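Local coordinates for phosphoribosylaminoimidazole carboxylase, ATPase subunit (Thermotoga maritima, PDB 3AX6) that catalyses the ATP-dependent synthesis of N5-carboxyaminoimidazole ribonucleotide, probably from aminoimidazole ribonucleotide and bicarbonate, in de novo purine biosynthesis, at the interface of chains A and B. Residues are numbered along the deposited sequence; one frame, centred on the assembly and turned at random. Chains: chain A/B, Phosphoribosylaminoimidazole carboxylase, ATPase subunit.

Contact 1: the interface of chains A and B. Residues chain A 187, 283, 288-290; chain B 320, 323-324.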
# COMPACT_ATOMS: atom_id res chain seq x y z
N LYS A 187 14.26 11.27 18.91
CA LYS A 187 15.60 11.81 18.66
C LYS A 187 15.49 13.28 18.26
O LYS A 187 16.47 14.03 18.31
CB LYS A 187 16.29 11.05 17.53
CG LYS A 187 16.98 9.75 17.93
CD LYS A 187 17.53 9.03 16.70
CE LYS A 187 18.57 7.99 17.07
NZ LYS A 187 18.07 7.01 18.07
N ARG A 283 7.56 4.67 11.80
CA ARG A 283 8.95 5.09 11.90
C ARG A 283 9.16 6.00 13.11
O ARG A 283 10.12 5.82 13.86
CB ARG A 283 9.39 5.86 10.64
CG ARG A 283 9.54 5.04 9.36
CD ARG A 283 10.31 5.86 8.34
NE ARG A 283 10.26 5.35 6.98
CZ ARG A 283 11.30 5.36 6.14
NH1 ARG A 283 12.46 5.85 6.55
NH2 ARG A 283 11.17 4.88 4.91
N LEU A 288 12.93 5.54 14.55
CA LEU A 288 13.72 5.15 13.39
C LEU A 288 13.80 6.37 12.48
O LEU A 288 13.02 7.31 12.62
CB LEU A 288 13.02 4.01 12.64
CG LEU A 288 12.87 2.68 13.36
CD1 LEU A 288 11.85 1.82 12.65
CD2 LEU A 288 14.22 1.99 13.40
N PRO A 289 14.77 6.38 11.54
CA PRO A 289 14.90 7.52 10.63
C PRO A 289 13.59 7.71 9.86
O PRO A 289 12.99 6.75 9.35
CB PRO A 289 16.05 7.10 9.72
CG PRO A 289 16.93 6.34 10.66
CD PRO A 289 15.94 5.49 11.44
N LEU A 290 13.13 8.95 9.79
CA LEU A 290 11.88 9.27 9.10
C LEU A 290 12.01 9.20 7.58
O LEU A 290 13.09 9.44 7.04
CB LEU A 290 11.39 10.65 9.54
CG LEU A 290 10.50 10.74 10.78
CD1 LEU A 290 10.85 9.65 11.77
CD2 LEU A 290 10.62 12.12 11.42
N GLU B 320 17.60 0.15 11.14
CA GLU B 320 17.85 1.54 11.50
C GLU B 320 18.75 2.26 10.52
O GLU B 320 18.46 3.38 10.10
CB GLU B 320 18.43 1.64 12.90
CG GLU B 320 18.39 3.05 13.45
CD GLU B 320 18.57 3.10 14.94
OE1 GLU B 320 17.95 2.27 15.63
OE2 GLU B 320 19.31 3.99 15.43
N LEU B 323 17.08 2.58 6.84
CA LEU B 323 16.01 3.56 6.78
C LEU B 323 16.52 4.99 6.67
O LEU B 323 15.77 5.90 6.32
CB LEU B 323 15.09 3.43 8.00
CG LEU B 323 14.20 2.18 8.04
CD1 LEU B 323 13.29 2.22 9.26
CD2 LEU B 323 13.38 2.08 6.77
N ALA B 324 17.81 5.20 6.95
CA ALA B 324 18.41 6.53 6.87
C ALA B 324 18.64 6.95 5.42
O ALA B 324 18.87 8.13 5.13
CB ALA B 324 19.74 6.58 7.65
O HOH W 1 13.85 5.88 4.16
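A:Arg283, on helix 277-285, sets CG anti to its carbonyl carbon (chi1 -70°) and then runs extended from CG to NE, which carries its guanidinium across the homodimer boundary. B:Leu323 likewise has CG anti to the carbonyl carbon (chi1 -71°), and the two side chains meet tip to tip. Methyl CD2 of B:Leu323 sits over one guanidinium face, toward the rim, 3.9 Å from A:Arg283 CZ. The other branch, CD1, turns to A:Leu288, whose chain crosses obliquely and touches it with CD1 at 3.7 Å. The guanidinium is fixed from its own chain: A:Arg283 NH1 gives a nearly straight bond (171° at H) of 3.0 Å to the carbonyl O of A:Pro289. That oxygen lies in the guanidinium plane, while the donor stands above the carbonyl plane. The arginine thus ties helix 277-285 to the loop that packs on chain B. The A:Pro289 ring wedges against the end of helix 319-322, with CG 3.4 Å from the backbone O of B:Glu320 and CB 3.7 Å from CA of B:Ala324. B:Glu320 is poorly ordered; its carboxylate lies near A:Lys187 without contact, so at most a weak electrostatic influence is likely. Direct contact of A:Arg283 NH1 with the carbonyl of B:Leu323 is weak; water 1, at the guanidinium edge, bridges instead, lying 2.8 Å from A:Arg283 NH1 and 2.9 Å from B:Leu323 O.

Contact 2: the interface of chains A and B. Residues chain A 21-25, 288; chain B 316, 319, 323, 330-332.
In the homodimer interface of this PurK/PurT-family ATP-grasp enzyme, the imidazole of B:His331 carries the aliphatic CE of A:Lys22 over one face, toward the rim, where CE comes 4.1 Å from CD2 of the ring. The B:Phe332 ring has CD1 of B:Leu316, from its own chain, over one face, and its CD2 touches CA of A:Gly24 at 3.6 Å. A:Phe25 has the carbonyl O of A:Met23 over the rim of one face. The end of helix 11-22, in the preATP-grasp domain of chain A, docks on strand 328-332 of chain B. Its polar link is between backbones. B:Phe332 N donates to A:Lys22 O at 2.8 Å, almost straight (170° at H) and in the carbonyl plane, so a carbonyl at the helix end is capped by the partner's strand. A:Lys22 bends at chi3 (54°), laying CE beside the strand, 3.7 Å from the backbone O of B:Leu330. A:Gly24, with positive phi (89°) and no side chain, lets the turn come close to the phenyl ring. Selenomethionine A:Met23 has CG anti to the backbone N, then bends at chi3, and crosses B:Leu323 obliquely, SE 4.2 Å from CD1. B:Leu319 CD2 meets A:Leu288 CD1 at 4.2 Å, the two chains nearly perpendicular.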
# COMPACT_ATOMS: atom_id res chain seq x y z
N LYS A 21 3.34 -4.25 10.20
CA LYS A 21 3.76 -5.61 9.89
C LYS A 21 4.67 -5.60 8.67
O LYS A 21 5.57 -6.42 8.56
CB LYS A 21 2.54 -6.50 9.65
CG LYS A 21 1.66 -6.62 10.89
CD LYS A 21 0.50 -7.59 10.71
CE LYS A 21 1.00 -9.01 10.46
NZ LYS A 21 1.93 -9.48 11.51
N LYS A 22 4.42 -4.65 7.77
CA LYS A 22 5.24 -4.51 6.57
C LYS A 22 6.70 -4.19 6.92
O LYS A 22 7.61 -4.55 6.18
CB LYS A 22 4.72 -3.38 5.68
CG LYS A 22 3.71 -3.78 4.62
CD LYS A 22 3.53 -2.64 3.61
CE LYS A 22 4.88 -2.21 3.02
NZ LYS A 22 4.76 -1.12 2.02
N MSE A 23 6.91 -3.51 8.04
CA MSE A 23 8.25 -3.14 8.45
C MSE A 23 8.87 -4.23 9.31
O MSE A 23 9.97 -4.06 9.84
CB MSE A 23 8.22 -1.80 9.19
CG MSE A 23 9.53 -1.02 9.14
SE MSE A 23 9.37 0.82 9.77
CE MSE A 23 7.94 1.38 8.57
N GLY A 24 8.16 -5.34 9.44
CA GLY A 24 8.65 -6.47 10.23
C GLY A 24 8.30 -6.47 11.71
O GLY A 24 8.95 -7.15 12.50
N PHE A 25 7.28 -5.73 12.10
CA PHE A 25 6.91 -5.70 13.50
C PHE A 25 5.75 -6.63 13.82
O PHE A 25 4.96 -7.00 12.95
CB PHE A 25 6.56 -4.27 13.91
CG PHE A 25 7.73 -3.33 13.85
CD1 PHE A 25 8.81 -3.50 14.72
CD2 PHE A 25 7.76 -2.29 12.93
CE1 PHE A 25 9.90 -2.63 14.66
CE2 PHE A 25 8.85 -1.43 12.87
CZ PHE A 25 9.92 -1.60 13.74
N LEU A 288 12.93 5.54 14.55
CA LEU A 288 13.72 5.15 13.39
C LEU A 288 13.80 6.37 12.48
O LEU A 288 13.02 7.31 12.62
CB LEU A 288 13.02 4.01 12.64
CG LEU A 288 12.87 2.68 13.36
CD1 LEU A 288 11.85 1.82 12.65
CD2 LEU A 288 14.22 1.99 13.40
N LEU B 316 15.60 -9.63 11.21
CA LEU B 316 15.95 -8.61 10.23
C LEU B 316 17.00 -7.71 10.86
O LEU B 316 16.76 -7.16 11.93
CB LEU B 316 14.72 -7.79 9.85
CG LEU B 316 14.65 -7.26 8.42
CD1 LEU B 316 13.34 -6.52 8.22
CD2 LEU B 316 15.82 -6.34 8.14
N LEU B 319 18.06 -2.52 9.90
CA LEU B 319 16.91 -1.67 9.68
C LEU B 319 17.18 -0.19 9.93
O LEU B 319 17.00 0.64 9.04
CB LEU B 319 15.73 -2.12 10.54
CG LEU B 319 14.42 -1.39 10.23
CD1 LEU B 319 14.00 -1.68 8.79
CD2 LEU B 319 13.34 -1.82 11.19
N LEU B 323 17.08 2.58 6.84
CA LEU B 323 16.01 3.56 6.78
C LEU B 323 16.52 4.99 6.67
O LEU B 323 15.77 5.90 6.32
CB LEU B 323 15.09 3.43 8.00
CG LEU B 323 14.20 2.18 8.04
CD1 LEU B 323 13.29 2.22 9.26
CD2 LEU B 323 13.38 2.08 6.77
N LEU B 330 10.75 -0.41 3.10
CA LEU B 330 10.90 -1.85 3.24
C LEU B 330 9.59 -2.65 3.20
O LEU B 330 8.56 -2.20 3.69
CB LEU B 330 11.60 -2.12 4.57
CG LEU B 330 11.69 -3.57 5.05
CD1 LEU B 330 12.74 -4.30 4.24
CD2 LEU B 330 12.04 -3.58 6.52
N HIS B 331 9.64 -3.84 2.60
CA HIS B 331 8.48 -4.72 2.53
C HIS B 331 8.92 -6.10 3.04
O HIS B 331 9.44 -6.92 2.28
CB HIS B 331 7.95 -4.86 1.10
CG HIS B 331 6.55 -5.40 1.03
ND1 HIS B 331 6.08 -6.35 1.91
CD2 HIS B 331 5.52 -5.12 0.20
CE1 HIS B 331 4.82 -6.63 1.62
NE2 HIS B 331 4.46 -5.90 0.58
N PHE B 332 8.73 -6.34 4.33
CA PHE B 332 9.12 -7.60 4.94
C PHE B 332 7.88 -8.49 5.01
O PHE B 332 6.85 -8.10 5.57
CB PHE B 332 9.68 -7.34 6.35
CG PHE B 332 10.33 -8.53 6.97
CD1 PHE B 332 11.49 -9.07 6.42
CD2 PHE B 332 9.79 -9.12 8.10
CE1 PHE B 332 12.10 -10.19 6.99
CE2 PHE B 332 10.38 -10.25 8.68
CZ PHE B 332 11.54 -10.78 8.12

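Contact 3: the interface of chains A and B. Residues chain A 294, 296-297, 352; chain B 271, 294, 296-297, 352.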
# COMPACT_ATOMS: atom_id res chain seq x y z
N GLU A 294 8.31 13.77 0.06
CA GLU A 294 8.21 14.35 -1.28
C GLU A 294 6.87 14.05 -1.96
O GLU A 294 6.39 12.93 -1.92
CB GLU A 294 9.37 13.85 -2.16
CG GLU A 294 9.44 14.50 -3.55
CD GLU A 294 10.56 13.93 -4.43
OE1 GLU A 294 10.64 14.32 -5.62
OE2 GLU A 294 11.36 13.11 -3.94
N LEU A 296 4.98 13.34 -5.09
CA LEU A 296 5.27 12.86 -6.44
C LEU A 296 4.30 13.40 -7.49
O LEU A 296 4.67 13.58 -8.65
CB LEU A 296 5.24 11.33 -6.46
CG LEU A 296 6.21 10.60 -5.53
CD1 LEU A 296 5.95 9.10 -5.62
CD2 LEU A 296 7.65 10.91 -5.93
N ILE A 297 3.07 13.67 -7.08
CA ILE A 297 2.06 14.16 -8.01
C ILE A 297 0.88 14.70 -7.23
O ILE A 297 0.53 14.15 -6.19
CB ILE A 297 1.56 13.00 -8.92
CG1 ILE A 297 0.53 13.51 -9.93
CG2 ILE A 297 0.91 11.91 -8.07
CD1 ILE A 297 0.22 12.49 -11.02
N ARG A 352 -1.15 15.38 -12.75
CA ARG A 352 -0.08 16.37 -12.79
C ARG A 352 -0.65 17.76 -12.58
O ARG A 352 0.01 18.64 -12.02
CB ARG A 352 0.64 16.29 -14.14
CG ARG A 352 2.01 16.94 -14.16
CD ARG A 352 2.92 16.31 -13.12
NE ARG A 352 3.16 14.89 -13.36
CZ ARG A 352 3.75 14.08 -12.48
NH1 ARG A 352 4.14 14.56 -11.31
NH2 ARG A 352 3.95 12.80 -12.78
N GLU B 271 5.54 1.32 -5.52
CA GLU B 271 6.06 2.60 -5.03
C GLU B 271 6.34 3.62 -6.12
O GLU B 271 6.46 4.80 -5.85
CB GLU B 271 7.36 2.38 -4.24
CG GLU B 271 7.59 0.97 -3.73
CD GLU B 271 7.05 0.75 -2.32
OE1 GLU B 271 7.27 -0.35 -1.77
OE2 GLU B 271 6.42 1.67 -1.77
N GLU B 294 1.72 5.17 -15.45
CA GLU B 294 2.72 6.23 -15.41
C GLU B 294 3.74 6.04 -14.29
O GLU B 294 3.38 5.83 -13.13
CB GLU B 294 2.07 7.61 -15.25
CG GLU B 294 3.09 8.74 -15.19
CD GLU B 294 2.48 10.11 -14.93
OE1 GLU B 294 3.26 11.09 -14.83
OE2 GLU B 294 1.23 10.23 -14.82
N LEU B 296 5.94 7.49 -11.82
CA LEU B 296 6.08 8.77 -11.13
C LEU B 296 7.52 9.09 -10.75
O LEU B 296 7.88 10.26 -10.63
CB LEU B 296 5.20 8.80 -9.88
CG LEU B 296 3.70 8.57 -10.12
CD1 LEU B 296 2.97 8.54 -8.79
CD2 LEU B 296 3.14 9.67 -11.01
N ILE B 297 8.35 8.07 -10.56
CA ILE B 297 9.73 8.29 -10.17
C ILE B 297 10.54 7.00 -10.33
O ILE B 297 10.03 5.91 -10.06
CB ILE B 297 9.79 8.73 -8.70
CG1 ILE B 297 11.24 9.04 -8.30
CG2 ILE B 297 9.20 7.64 -7.81
CD1 ILE B 297 11.35 9.81 -7.00
N ARG B 352 14.71 10.68 -8.07
CA ARG B 352 14.50 11.32 -9.37
C ARG B 352 15.54 10.81 -10.37
O ARG B 352 15.25 10.68 -11.55
CB ARG B 352 14.63 12.84 -9.26
CG ARG B 352 13.81 13.47 -8.15
CD ARG B 352 12.42 13.91 -8.59
NE ARG B 352 11.70 12.86 -9.30
CZ ARG B 352 10.38 12.83 -9.43
NH1 ARG B 352 9.63 13.79 -8.89
NH2 ARG B 352 9.80 11.86 -10.12
O HOH W 2 6.37 12.79 -10.97
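A:Arg352 NH2 donates to B:Glu294 OE1 at 2.8 Å (153° at H), a charged hydrogen bond across the two-fold of this PurK/PurT-family homodimer. The carboxylate oxygen lies in the guanidinium plane, yet the nitrogen stands above the carboxylate plane and the two planes are 69° apart, so this is no flat, two-pronged pairing. The twin is looser: B:Arg352 NH1 and A:Glu294 OE1 form a salt bridge at 3.5 Å. Between the pairs, leucine and isoleucine cross at about right angles, A:Leu296 CD2 meeting B:Ile297 CD1 at 4.0 Å and A:Ile297 CG2 meeting B:Leu296 CD1 at the same distance. B:Leu296 CD2 also packs on A:Arg352 NH2, alongside the charge.

In the next shell, A:Arg352 NH1 is held by the backbone O of A:Leu296 at 2.9 Å, in the carbonyl plane, while CD1 of A:Ile297 lies over the centre of one guanidinium face. Water 2 spans the carbonyl oxygens of A:Leu296 and B:Leu296, 3.0 Å from each. The arginines reach their places differently: A:Arg352 has CG anti to the backbone N (chi1 -162°), B:Arg352 anti to the carbonyl carbon, both bending at chi2 and chi3. An alanine here removes the A:Arg352 guanidinium that meets B:Glu294 and the A:Leu296 carbonyl, and would probably weaken the hold between the chains at this edge and leave the loop carbonyl less firmly placed. Both glutamates have extended chains, with CG anti to the backbone N.

Contact 1 and contact 2 are neighbours, their C-alpha centres about 11 Å apart, and they share A:Leu288 and B:Leu323, so the leucine pair joins them into one continuous surface. In both, chain B contributes the region of helix 319-322, with strand 328-332 added in contact 2. Contact 3 is separate, about 22 Å from contact 1 and 23 Å from contact 2, and draws on residues around 294-297 and 352 from both chains. Because the dimer is two-fold symmetric, contacts 1 and 2 recur with chains exchanged, whereas contact 3 already pairs like residues across the axis. The homodimer is thus joined by one continuous patch, contacts 1 and 2, and by a separate one, contact 3.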